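Local structure of mariner Mos1 transposase (Drosophila mauritiana, 4MDB) at residues 14-19 and 211-216; 83-88 and 188-193; 109-114 and 118-123. The protein catalyses cut-and-paste transposition of the Mos1 element with divalent metal ions, and this chain is its catalytic domain. The protein carries 1 engineered substitution. All coordinates share one frame; numbering follows the deposited sequence.

All three contacts lie in the RNase H-like catalytic domain, and none of them includes a metal ligand. Contact 1 joins helix 6-25 to helix 209-218 and so brings the two ends of the chain together. Contact 2 falls between its segments in sequence, and contact 3 between those of contact 2. Contact 2 sets helix 183-196 beside strand 81-87, an outermost strand of the mixed sheet. Contact 3 is the local turn from helix 96-113 toward strand 125-127. Contacts 1 and 2 lie on opposite sides of the chain's centre, about 30 Å between their centres. Contacts 2 and 3 are about 21 Å apart by centres but touch through Ile83. Together they tie helices to the sheet and the chain's ends to each other.

Contact 1. Residues 14-19 and 211-216; sequences NTCEIL and ERWEKC
Leu19 lies across the indole of Trp213 like a lid. Its CB sits 3.6 Å from the centroid of the six-membered ring and only 3° off the ring normal, a CH-pi contact over the centre of one face. The CD1 branch extends the cover toward the five-membered ring, reaching Trp213 NE1 at 3.7 Å. The two side chains cross at about a right angle. One turn earlier, Cys16 fills the hollow between Trp213 and Cys216. Its CB rests on the Trp213 backbone O at 3.6 Å, and the two CA atoms, Cys16 and Trp213, are just 4.9 Å apart. The axes of these short segments approach to 8.7 Å with a signed crossing angle of -135°, so the first and last helices of the RNase H-like catalytic domain run roughly antiparallel. Cys16 SG lies beside the backbone N, anti to the carbonyl carbon (chi1 -65°). From there it meets Trp213 CD1 obliquely at 3.8 Å, a sulfur-aromatic contact. The same sulfur touches Cys216 CB at 3.5 Å. All four residues are buried. Leu160 packs against Cys16, Leu151 against Leu19 and Tyr23 against Trp213.

Contact 2. Residues 83-88 and 188-193; sequences IYYELL and KWLDEW
Tyr85 and Leu190 mark the closest backbone approach between strand 83-87 and helix 188-193, with their CA atoms 9.6 Å apart. The segments run nearly antiparallel, at 160°, and their axes come no nearer than 10.8 Å. Side chains therefore have to bridge the gap.

Tyr85 does most of this. Its ring carbon CG sits between the backbone N and the carbonyl carbon (chi1 79°), and the ring reaches out to the helix. At its far end OH donates a hydrogen bond to Asp191 OD1 at 2.6 Å. OD1 lies at the ring edge, in the ring plane. The carboxylate is turned differently: the hydroxyl meets OD1 from above the carboxylate plane, 53° out of it. Asp191 is exposed, so the bond lies on the solvent side, while Leu87 and Leu190 are buried. The backbone O of Lys187 is a weak second acceptor, which must share the single hydroxyl proton with OD1.

Leu190 supplies the apolar half. Its CD1 methyl approaches Tyr85 CE2 obliquely at 4.0 Å. That methyl also meets Leu87 CD1 at 4.2 Å, so one branch touches two alternate residues of the strand. Tyr85, Leu87 and Leu190 thus form a small apolar patch inward of the polar pair.

The contact lays a helix against an edge strand of the RNase H-like sheet. Next to it, Phe194 of helix 183-196 meets the Tyr85 ring edge-to-face, and Tyr183 OH of that helix bonds to Leu87 O. Strand 81-87 pairs with strand 69-78 through a classic bulge that sets Ile83 and Tyr84 opposite Trp76. Helix 96-113 packs on Ile83, Tyr84 and Glu86, while helix 162-175 packs on Trp189 and Trp193.

Contact 3. Residues 109-114 and 118-123; sequences ALQRKR and QKRQHR
Gln118 meets Gln111 and Arg114 where the chain turns back past the end of helix 96-113. Its backbone N donates to Arg114 O at 3.2 Å. Arg114 stands at the N-cap position of helix 115-118, so this bond belongs to the first turn of that short helix. Gln118 CB rests on the backbone O of Gln111 at 3.5 Å. It also comes within 4.2 Å of Gln111 CG, as the two side chains cross at a slant.

Arg120 comes next. With its positive phi of 65° it closes helix 115-118 in a Schellman motif. The short helix and this cap make the turn that leads from helix 96-113 to strand 125-127 of the RNase H-like sheet. From the cap, the Arg120 side chain reaches back toward the longer helix. Its CG lies beside the backbone N, and a bend at chi2 (-39°) folds the chain. NH1 then points at Gln111 OE1 in a weak hydrogen bond, long at 3.4 Å but nearly straight. OE1 meets the edge of the guanidinium, in its plane, while the Gln111 amide is turned 69° from that plane. Arg120 NH1 has a stronger partner in Tyr117 O, and Gln111 NE2 bonds weakly to Asn107 OD1. The chain then runs on toward strand 125-127, with Arg123 NE held by Asn147 O.

Contact 1. Residues 14-19 and 211-216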
loop_
_atom_site.group_PDB
_atom_site.type_symbol
_atom_site.label_atom_id
_atom_site.label_comp_id
_atom_site.label_asym_id
_atom_site.label_seq_id
_atom_site.Cartn_x
_atom_site.Cartn_y
_atom_site.Cartn_z
ATOM N N ASN A 14 6.023 7.209 -17.856
ATOM C CA ASN A 14 5.445 8.553 -17.769
ATOM C C ASN A 14 5.076 8.902 -16.289
ATOM O O ASN A 14 5.374 10.009 -15.812
ATOM C CB ASN A 14 4.182 8.668 -18.605
ATOM C CG ASN A 14 4.486 8.738 -20.104
ATOM O OD1 ASN A 14 5.658 8.931 -20.503
ATOM N ND2 ASN A 14 3.438 8.613 -20.938
ATOM N N THR A 15 4.497 7.913 -15.630
ATOM C CA THR A 15 4.099 8.073 -14.165
ATOM C C THR A 15 5.342 8.321 -13.331
ATOM O O THR A 15 5.383 9.287 -12.531
ATOM C CB THR A 15 3.317 6.889 -13.693
ATOM O OG1 THR A 15 2.103 6.838 -14.493
ATOM C CG2 THR A 15 2.942 7.013 -12.181
ATOM N N CYS A 16 6.372 7.494 -13.520
ATOM C CA CYS A 16 7.626 7.712 -12.782
ATOM C C CYS A 16 8.290 9.081 -13.062
ATOM O O CYS A 16 8.873 9.693 -12.185
ATOM C CB CYS A 16 8.615 6.602 -13.006
ATOM S SG CYS A 16 7.999 5.036 -12.334
ATOM N N GLU A 17 8.259 9.534 -14.331
ATOM C CA GLU A 17 8.811 10.878 -14.638
ATOM C C GLU A 17 8.136 11.999 -13.852
ATOM O O GLU A 17 8.821 12.899 -13.318
ATOM C CB GLU A 17 8.681 11.190 -16.155
ATOM C CG GLU A 17 9.659 10.385 -17.004
ATOM C CD GLU A 17 9.527 10.709 -18.504
ATOM O OE1 GLU A 17 10.507 10.450 -19.230
ATOM O OE2 GLU A 17 8.480 11.273 -18.935
ATOM N N ILE A 18 6.813 11.916 -13.787
ATOM C CA ILE A 18 5.960 12.897 -13.125
ATOM C C ILE A 18 6.312 12.867 -11.633
ATOM O O ILE A 18 6.525 13.940 -11.019
ATOM C CB ILE A 18 4.477 12.638 -13.345
ATOM C CG1 ILE A 18 4.080 12.913 -14.806
ATOM C CG2 ILE A 18 3.585 13.485 -12.430
ATOM C CD1 ILE A 18 2.760 12.271 -15.152
ATOM N N LEU A 19 6.341 11.673 -11.034
ATOM C CA LEU A 19 6.582 11.579 -9.567
ATOM C C LEU A 19 8.003 12.063 -9.214
ATOM O O LEU A 19 8.217 12.820 -8.230
ATOM C CB LEU A 19 6.333 10.155 -9.086
ATOM C CG LEU A 19 4.900 9.680 -9.205
ATOM C CD1 LEU A 19 4.795 8.167 -8.972
ATOM C CD2 LEU A 19 3.989 10.467 -8.292
ATOM N N GLU A 211 14.502 6.051 -5.871
ATOM C CA GLU A 211 15.491 5.231 -6.528
ATOM C C GLU A 211 14.739 4.270 -7.490
ATOM O O GLU A 211 15.197 4.050 -8.633
ATOM C CB GLU A 211 16.332 4.472 -5.497
ATOM C CG GLU A 211 16.827 3.113 -5.983
ATOM C CD GLU A 211 17.712 2.409 -4.969
ATOM O OE1 GLU A 211 18.875 2.110 -5.360
ATOM O OE2 GLU A 211 17.252 2.134 -3.818
ATOM N N ARG A 212 13.590 3.765 -7.052
ATOM C CA ARG A 212 12.741 2.943 -7.903
ATOM C C ARG A 212 12.253 3.735 -9.117
ATOM O O ARG A 212 12.383 3.282 -10.254
ATOM C CB ARG A 212 11.547 2.405 -7.111
ATOM C CG ARG A 212 11.931 1.601 -5.879
ATOM C CD ARG A 212 11.100 0.334 -5.766
ATOM N NE ARG A 212 11.781 -0.698 -4.990
ATOM C CZ ARG A 212 11.929 -1.958 -5.390
ATOM N NH1 ARG A 212 11.443 -2.345 -6.561
ATOM N NH2 ARG A 212 12.563 -2.830 -4.619
ATOM N N TRP A 213 11.695 4.917 -8.870
ATOM C CA TRP A 213 11.194 5.785 -9.970
ATOM C C TRP A 213 12.330 5.989 -11.000
ATOM O O TRP A 213 12.090 5.863 -12.221
ATOM C CB TRP A 213 10.590 7.101 -9.556
ATOM C CG TRP A 213 9.432 6.973 -8.670
ATOM C CD1 TRP A 213 8.515 5.935 -8.649
ATOM C CD2 TRP A 213 9.038 7.840 -7.580
ATOM N NE1 TRP A 213 7.587 6.142 -7.677
ATOM C CE2 TRP A 213 7.857 7.316 -7.034
ATOM C CE3 TRP A 213 9.473 9.057 -7.121
ATOM C CZ2 TRP A 213 7.204 7.925 -5.982
ATOM C CZ3 TRP A 213 8.824 9.638 -6.089
ATOM C CH2 TRP A 213 7.722 9.077 -5.520
ATOM N N GLU A 214 13.534 6.271 -10.489
ATOM C CA GLU A 214 14.718 6.554 -11.379
ATOM C C GLU A 214 15.025 5.345 -12.223
ATOM O O GLU A 214 15.320 5.482 -13.410
ATOM C CB GLU A 214 15.934 6.964 -10.543
ATOM C CG GLU A 214 16.795 7.949 -11.311
ATOM C CD GLU A 214 16.976 9.284 -10.622
ATOM O OE1 GLU A 214 16.023 10.133 -10.596
ATOM O OE2 GLU A 214 18.127 9.511 -10.171
ATOM N N LYS A 215 15.020 4.179 -11.598
ATOM C CA LYS A 215 15.303 2.927 -12.310
ATOM C C LYS A 215 14.272 2.657 -13.392
ATOM O O LYS A 215 14.609 2.189 -14.496
ATOM C CB LYS A 215 15.411 1.761 -11.359
ATOM C CG LYS A 215 16.699 1.778 -10.552
ATOM C CD LYS A 215 16.777 0.525 -9.740
ATOM C CE LYS A 215 18.053 0.467 -8.941
ATOM N NZ LYS A 215 17.901 -0.728 -8.059
ATOM N N CYS A 216 13.002 2.905 -13.075
ATOM C CA CYS A 216 11.948 2.734 -14.040
ATOM C C CYS A 216 12.111 3.630 -15.218
ATOM O O CYS A 216 11.977 3.158 -16.347
ATOM C CB CYS A 216 10.584 2.941 -13.358
ATOM S SG CYS A 216 9.231 2.407 -14.454
#

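Contact 2. Residues 83-88 and 188-193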
loop_
_atom_site.group_PDB
_atom_site.type_symbol
_atom_site.label_atom_id
_atom_site.label_comp_id
_atom_site.label_asym_id
_atom_site.label_seq_id
_atom_site.Cartn_x
_atom_site.Cartn_y
_atom_site.Cartn_z
ATOM N N ILE A 83 -0.608 1.836 10.136
ATOM C CA ILE A 83 -1.676 2.690 10.626
ATOM C C ILE A 83 -2.902 1.869 11.025
ATOM O O ILE A 83 -3.492 2.047 12.097
ATOM C CB ILE A 83 -1.980 3.833 9.634
ATOM C CG1 ILE A 83 -0.709 4.697 9.416
ATOM C CG2 ILE A 83 -3.142 4.719 10.085
ATOM C CD1 ILE A 83 -0.681 5.472 8.117
ATOM N N TYR A 84 -3.324 0.943 10.146
ATOM C CA TYR A 84 -4.575 0.293 10.256
ATOM C C TYR A 84 -4.498 -0.943 9.408
ATOM O O TYR A 84 -3.857 -0.934 8.385
ATOM C CB TYR A 84 -5.707 1.155 9.802
ATOM C CG TYR A 84 -7.065 0.515 9.862
ATOM C CD1 TYR A 84 -7.620 0.179 11.085
ATOM C CD2 TYR A 84 -7.788 0.182 8.727
ATOM C CE1 TYR A 84 -8.907 -0.355 11.170
ATOM C CE2 TYR A 84 -9.068 -0.331 8.805
ATOM C CZ TYR A 84 -9.601 -0.619 10.034
ATOM O OH TYR A 84 -10.827 -1.210 10.071
ATOM N N TYR A 85 -5.061 -2.038 9.852
ATOM C CA TYR A 85 -5.289 -3.198 8.950
ATOM C C TYR A 85 -6.536 -3.961 9.309
ATOM O O TYR A 85 -7.050 -3.867 10.445
ATOM C CB TYR A 85 -4.076 -4.125 8.939
ATOM C CG TYR A 85 -3.931 -5.082 10.121
ATOM C CD1 TYR A 85 -3.219 -4.719 11.257
ATOM C CD2 TYR A 85 -4.476 -6.365 10.068
ATOM C CE1 TYR A 85 -3.066 -5.600 12.327
ATOM C CE2 TYR A 85 -4.363 -7.242 11.142
ATOM C CZ TYR A 85 -3.641 -6.873 12.252
ATOM O OH TYR A 85 -3.544 -7.731 13.314
ATOM N N GLU A 86 -7.039 -4.661 8.307
ATOM C CA GLU A 86 -8.147 -5.636 8.499
ATOM C C GLU A 86 -7.758 -6.972 7.942
ATOM O O GLU A 86 -7.059 -7.070 6.913
ATOM C CB GLU A 86 -9.421 -5.115 7.854
ATOM C CG GLU A 86 -10.018 -3.873 8.476
ATOM C CD GLU A 86 -11.306 -3.438 7.829
ATOM O OE1 GLU A 86 -11.794 -4.187 6.916
ATOM O OE2 GLU A 86 -11.813 -2.311 8.124
ATOM N N LEU A 87 -8.200 -8.034 8.631
ATOM C CA LEU A 87 -8.061 -9.379 8.146
ATOM C C LEU A 87 -9.513 -9.843 7.904
ATOM O O LEU A 87 -10.411 -9.785 8.801
ATOM C CB LEU A 87 -7.275 -10.207 9.130
ATOM C CG LEU A 87 -6.834 -11.605 8.709
ATOM C CD1 LEU A 87 -5.676 -11.631 7.699
ATOM C CD2 LEU A 87 -6.510 -12.444 9.922
ATOM N N LEU A 88 -9.808 -10.149 6.662
ATOM C CA LEU A 88 -11.191 -10.412 6.290
ATOM C C LEU A 88 -11.511 -11.868 6.691
ATOM O O LEU A 88 -10.629 -12.714 6.809
ATOM C CB LEU A 88 -11.445 -10.157 4.806
ATOM C CG LEU A 88 -11.950 -8.799 4.262
ATOM C CD1 LEU A 88 -11.520 -7.578 5.031
ATOM C CD2 LEU A 88 -11.710 -8.590 2.768
ATOM N N LYS A 188 -2.713 -12.405 15.553
ATOM C CA LYS A 188 -1.598 -12.283 16.479
ATOM C C LYS A 188 -0.217 -12.294 15.810
ATOM O O LYS A 188 0.681 -11.521 16.171
ATOM C CB LYS A 188 -1.585 -13.419 17.514
ATOM C CG LYS A 188 -0.542 -13.145 18.617
ATOM C CD LYS A 188 -1.136 -12.207 19.680
ATOM C CE LYS A 188 -0.142 -11.159 20.168
ATOM N NZ LYS A 188 1.000 -11.750 20.941
ATOM N N TRP A 189 -0.016 -13.204 14.872
ATOM C CA TRP A 189 1.252 -13.219 14.171
ATOM C C TRP A 189 1.484 -11.832 13.518
ATOM O O TRP A 189 2.575 -11.246 13.644
ATOM C CB TRP A 189 1.283 -14.322 13.118
ATOM C CG TRP A 189 2.573 -14.427 12.522
ATOM C CD1 TRP A 189 3.638 -15.104 13.002
ATOM C CD2 TRP A 189 3.008 -13.796 11.306
ATOM N NE1 TRP A 189 4.705 -14.937 12.181
ATOM C CE2 TRP A 189 4.347 -14.127 11.133
ATOM C CE3 TRP A 189 2.405 -12.946 10.390
ATOM C CZ2 TRP A 189 5.088 -13.677 10.053
ATOM C CZ3 TRP A 189 3.181 -12.474 9.318
ATOM C CH2 TRP A 189 4.453 -12.830 9.164
ATOM N N LEU A 190 0.438 -11.293 12.897
ATOM C CA LEU A 190 0.628 -9.950 12.243
ATOM C C LEU A 190 0.865 -8.852 13.245
ATOM O O LEU A 190 1.736 -8.030 13.047
ATOM C CB LEU A 190 -0.547 -9.597 11.329
ATOM C CG LEU A 190 -0.796 -10.438 10.112
ATOM C CD1 LEU A 190 -2.192 -10.223 9.669
ATOM C CD2 LEU A 190 0.161 -10.087 8.998
ATOM N N ASP A 191 0.082 -8.806 14.325
ATOM C CA ASP A 191 0.344 -7.844 15.410
ATOM C C ASP A 191 1.767 -7.874 15.858
ATOM O O ASP A 191 2.421 -6.829 15.907
ATOM C CB ASP A 191 -0.587 -8.069 16.617
ATOM C CG ASP A 191 -1.999 -7.670 16.328
ATOM O OD1 ASP A 191 -2.226 -6.854 15.391
ATOM O OD2 ASP A 191 -2.912 -8.193 17.023
ATOM N N GLU A 192 2.293 -9.051 16.141
ATOM C CA GLU A 192 3.681 -9.167 16.608
ATOM C C GLU A 192 4.725 -8.785 15.547
ATOM O O GLU A 192 5.719 -8.151 15.842
ATOM C CB GLU A 192 4.052 -10.581 17.097
ATOM C CG GLU A 192 3.394 -11.099 18.357
ATOM C CD GLU A 192 3.926 -12.481 18.738
ATOM O OE1 GLU A 192 5.175 -12.658 18.772
ATOM O OE2 GLU A 192 3.100 -13.395 18.995
ATOM N N TRP A 193 4.459 -9.199 14.316
ATOM C CA TRP A 193 5.404 -9.074 13.235
ATOM C C TRP A 193 5.465 -7.589 12.900
ATOM O O TRP A 193 6.538 -7.024 12.763
ATOM C CB TRP A 193 4.959 -9.917 11.999
ATOM C CG TRP A 193 6.003 -9.897 10.860
ATOM C CD1 TRP A 193 7.132 -10.689 10.735
ATOM C CD2 TRP A 193 6.043 -8.990 9.739
ATOM N NE1 TRP A 193 7.845 -10.315 9.628
ATOM C CE2 TRP A 193 7.208 -9.273 9.009
ATOM C CE3 TRP A 193 5.228 -7.945 9.323
ATOM C CZ2 TRP A 193 7.536 -8.592 7.814
ATOM C CZ3 TRP A 193 5.607 -7.223 8.178
ATOM C CH2 TRP A 193 6.706 -7.585 7.441
#

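Contact 3. Residues 109-114 and 118-123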
loop_
_atom_site.group_PDB
_atom_site.type_symbol
_atom_site.label_atom_id
_atom_site.label_comp_id
_atom_site.label_asym_id
_atom_site.label_seq_id
_atom_site.Cartn_x
_atom_site.Cartn_y
_atom_site.Cartn_z
ATOM N N ALA A 109 -8.197 5.866 12.303
ATOM C CA ALA A 109 -6.919 5.460 12.785
ATOM C C ALA A 109 -5.843 6.526 12.591
ATOM O O ALA A 109 -5.050 6.788 13.474
ATOM C CB ALA A 109 -6.503 4.161 12.137
ATOM N N LEU A 110 -5.834 7.170 11.419
ATOM C CA LEU A 110 -4.861 8.185 11.069
ATOM C C LEU A 110 -5.012 9.394 12.040
ATOM O O LEU A 110 -3.999 9.908 12.528
ATOM C CB LEU A 110 -5.174 8.682 9.683
ATOM C CG LEU A 110 -4.181 9.122 8.658
ATOM C CD1 LEU A 110 -2.816 8.477 8.750
ATOM C CD2 LEU A 110 -4.828 8.665 7.332
ATOM N N GLN A 111 -6.246 9.785 12.332
ATOM C CA GLN A 111 -6.496 10.897 13.287
ATOM C C GLN A 111 -5.926 10.610 14.679
ATOM O O GLN A 111 -5.310 11.462 15.337
ATOM C CB GLN A 111 -7.987 11.106 13.472
ATOM C CG GLN A 111 -8.524 12.421 13.039
ATOM C CD GLN A 111 -8.696 12.443 11.583
ATOM O OE1 GLN A 111 -7.720 12.498 10.840
ATOM N NE2 GLN A 111 -9.932 12.369 11.146
ATOM N N ARG A 112 -6.137 9.390 15.122
ATOM C CA ARG A 112 -5.658 8.935 16.399
ATOM C C ARG A 112 -4.154 8.740 16.486
ATOM O O ARG A 112 -3.538 8.959 17.529
ATOM C CB ARG A 112 -6.380 7.615 16.726
ATOM C CG ARG A 112 -6.044 7.062 18.115
ATOM C CD ARG A 112 -6.935 5.856 18.447
ATOM N NE ARG A 112 -6.783 4.760 17.485
ATOM C CZ ARG A 112 -5.785 3.922 17.435
ATOM N NH1 ARG A 112 -4.760 3.961 18.287
ATOM N NH2 ARG A 112 -5.796 3.001 16.481
ATOM N N LYS A 113 -3.510 8.290 15.394
ATOM C CA LYS A 113 -2.103 7.877 15.445
ATOM C C LYS A 113 -1.112 8.829 14.789
ATOM O O LYS A 113 0.078 8.662 14.968
ATOM C CB LYS A 113 -1.925 6.518 14.785
ATOM C CG LYS A 113 -2.372 5.367 15.634
ATOM C CD LYS A 113 -2.560 4.197 14.719
ATOM C CE LYS A 113 -1.200 3.556 14.482
ATOM N NZ LYS A 113 -0.509 3.363 15.777
ATOM N N ARG A 114 -1.625 9.765 14.014
ATOM C CA ARG A 114 -0.821 10.742 13.298
ATOM C C ARG A 114 -1.271 12.173 13.530
ATOM O O ARG A 114 -2.000 12.785 12.738
ATOM C CB ARG A 114 -0.830 10.391 11.811
ATOM C CG ARG A 114 -0.280 9.013 11.519
ATOM C CD ARG A 114 1.232 8.882 11.654
ATOM N NE ARG A 114 1.768 7.580 11.252
ATOM C CZ ARG A 114 1.837 6.485 12.004
ATOM N NH1 ARG A 114 1.373 6.462 13.273
ATOM N NH2 ARG A 114 2.311 5.384 11.538
ATOM N N GLN A 118 -4.270 15.012 12.272
ATOM C CA GLN A 118 -5.474 15.388 13.021
ATOM C C GLN A 118 -5.588 16.894 12.920
ATOM O O GLN A 118 -6.626 17.405 12.821
ATOM C CB GLN A 118 -5.460 14.900 14.477
ATOM C CG GLN A 118 -6.080 15.827 15.522
ATOM C CD GLN A 118 -5.164 16.076 16.694
ATOM O OE1 GLN A 118 -4.831 15.181 17.442
ATOM N NE2 GLN A 118 -4.720 17.309 16.825
ATOM N N LYS A 119 -4.449 17.573 13.012
ATOM C CA LYS A 119 -4.422 19.029 13.100
ATOM C C LYS A 119 -4.589 19.708 11.748
ATOM O O LYS A 119 -4.684 20.934 11.668
ATOM C CB LYS A 119 -3.124 19.498 13.763
ATOM C CG LYS A 119 -2.712 18.677 14.974
ATOM C CD LYS A 119 -1.629 19.380 15.775
ATOM C CE LYS A 119 -1.210 18.553 16.980
ATOM N NZ LYS A 119 0.262 18.605 17.204
ATOM N N ARG A 120 -4.625 18.912 10.687
ATOM C CA ARG A 120 -4.771 19.455 9.345
ATOM C C ARG A 120 -3.580 20.297 8.921
ATOM O O ARG A 120 -3.723 21.209 8.107
ATOM C CB ARG A 120 -6.057 20.279 9.241
ATOM C CG ARG A 120 -7.329 19.449 9.253
ATOM C CD ARG A 120 -7.160 18.167 8.454
ATOM N NE ARG A 120 -8.363 17.340 8.484
ATOM C CZ ARG A 120 -8.400 16.090 8.934
ATOM N NH1 ARG A 120 -7.297 15.516 9.394
ATOM N NH2 ARG A 120 -9.540 15.413 8.922
ATOM N N GLN A 121 -2.403 19.997 9.461
ATOM C CA GLN A 121 -1.233 20.734 9.050
ATOM C C GLN A 121 -0.701 20.054 7.859
ATOM O O GLN A 121 0.211 20.567 7.238
ATOM C CB GLN A 121 -0.168 20.732 10.104
ATOM C CG GLN A 121 -0.681 20.559 11.494
ATOM C CD GLN A 121 0.410 20.792 12.465
ATOM O OE1 GLN A 121 1.372 20.022 12.541
ATOM N NE2 GLN A 121 0.314 21.902 13.169
ATOM N N HIS A 122 -1.258 18.866 7.553
ATOM C CA HIS A 122 -0.579 18.044 6.560
ATOM C C HIS A 122 -1.567 17.167 5.798
ATOM O O HIS A 122 -2.230 16.310 6.383
ATOM C CB HIS A 122 0.491 17.174 7.226
ATOM C CG HIS A 122 1.872 17.747 7.144
ATOM N ND1 HIS A 122 2.940 17.045 6.630
ATOM C CD2 HIS A 122 2.358 18.955 7.513
ATOM C CE1 HIS A 122 4.026 17.795 6.685
ATOM N NE2 HIS A 122 3.700 18.960 7.217
ATOM N N ARG A 123 -1.660 17.388 4.491
ATOM C CA ARG A 123 -2.560 16.621 3.650
ATOM C C ARG A 123 -1.994 15.255 3.322
ATOM O O ARG A 123 -0.822 15.121 2.984
ATOM C CB ARG A 123 -2.790 17.406 2.353
ATOM C CG ARG A 123 -3.802 16.805 1.443
ATOM C CD ARG A 123 -3.925 17.571 0.157
ATOM N NE ARG A 123 -5.060 17.056 -0.633
ATOM C CZ ARG A 123 -5.320 17.393 -1.901
ATOM N NH1 ARG A 123 -4.500 18.203 -2.592
ATOM N NH2 ARG A 123 -6.382 16.909 -2.539
#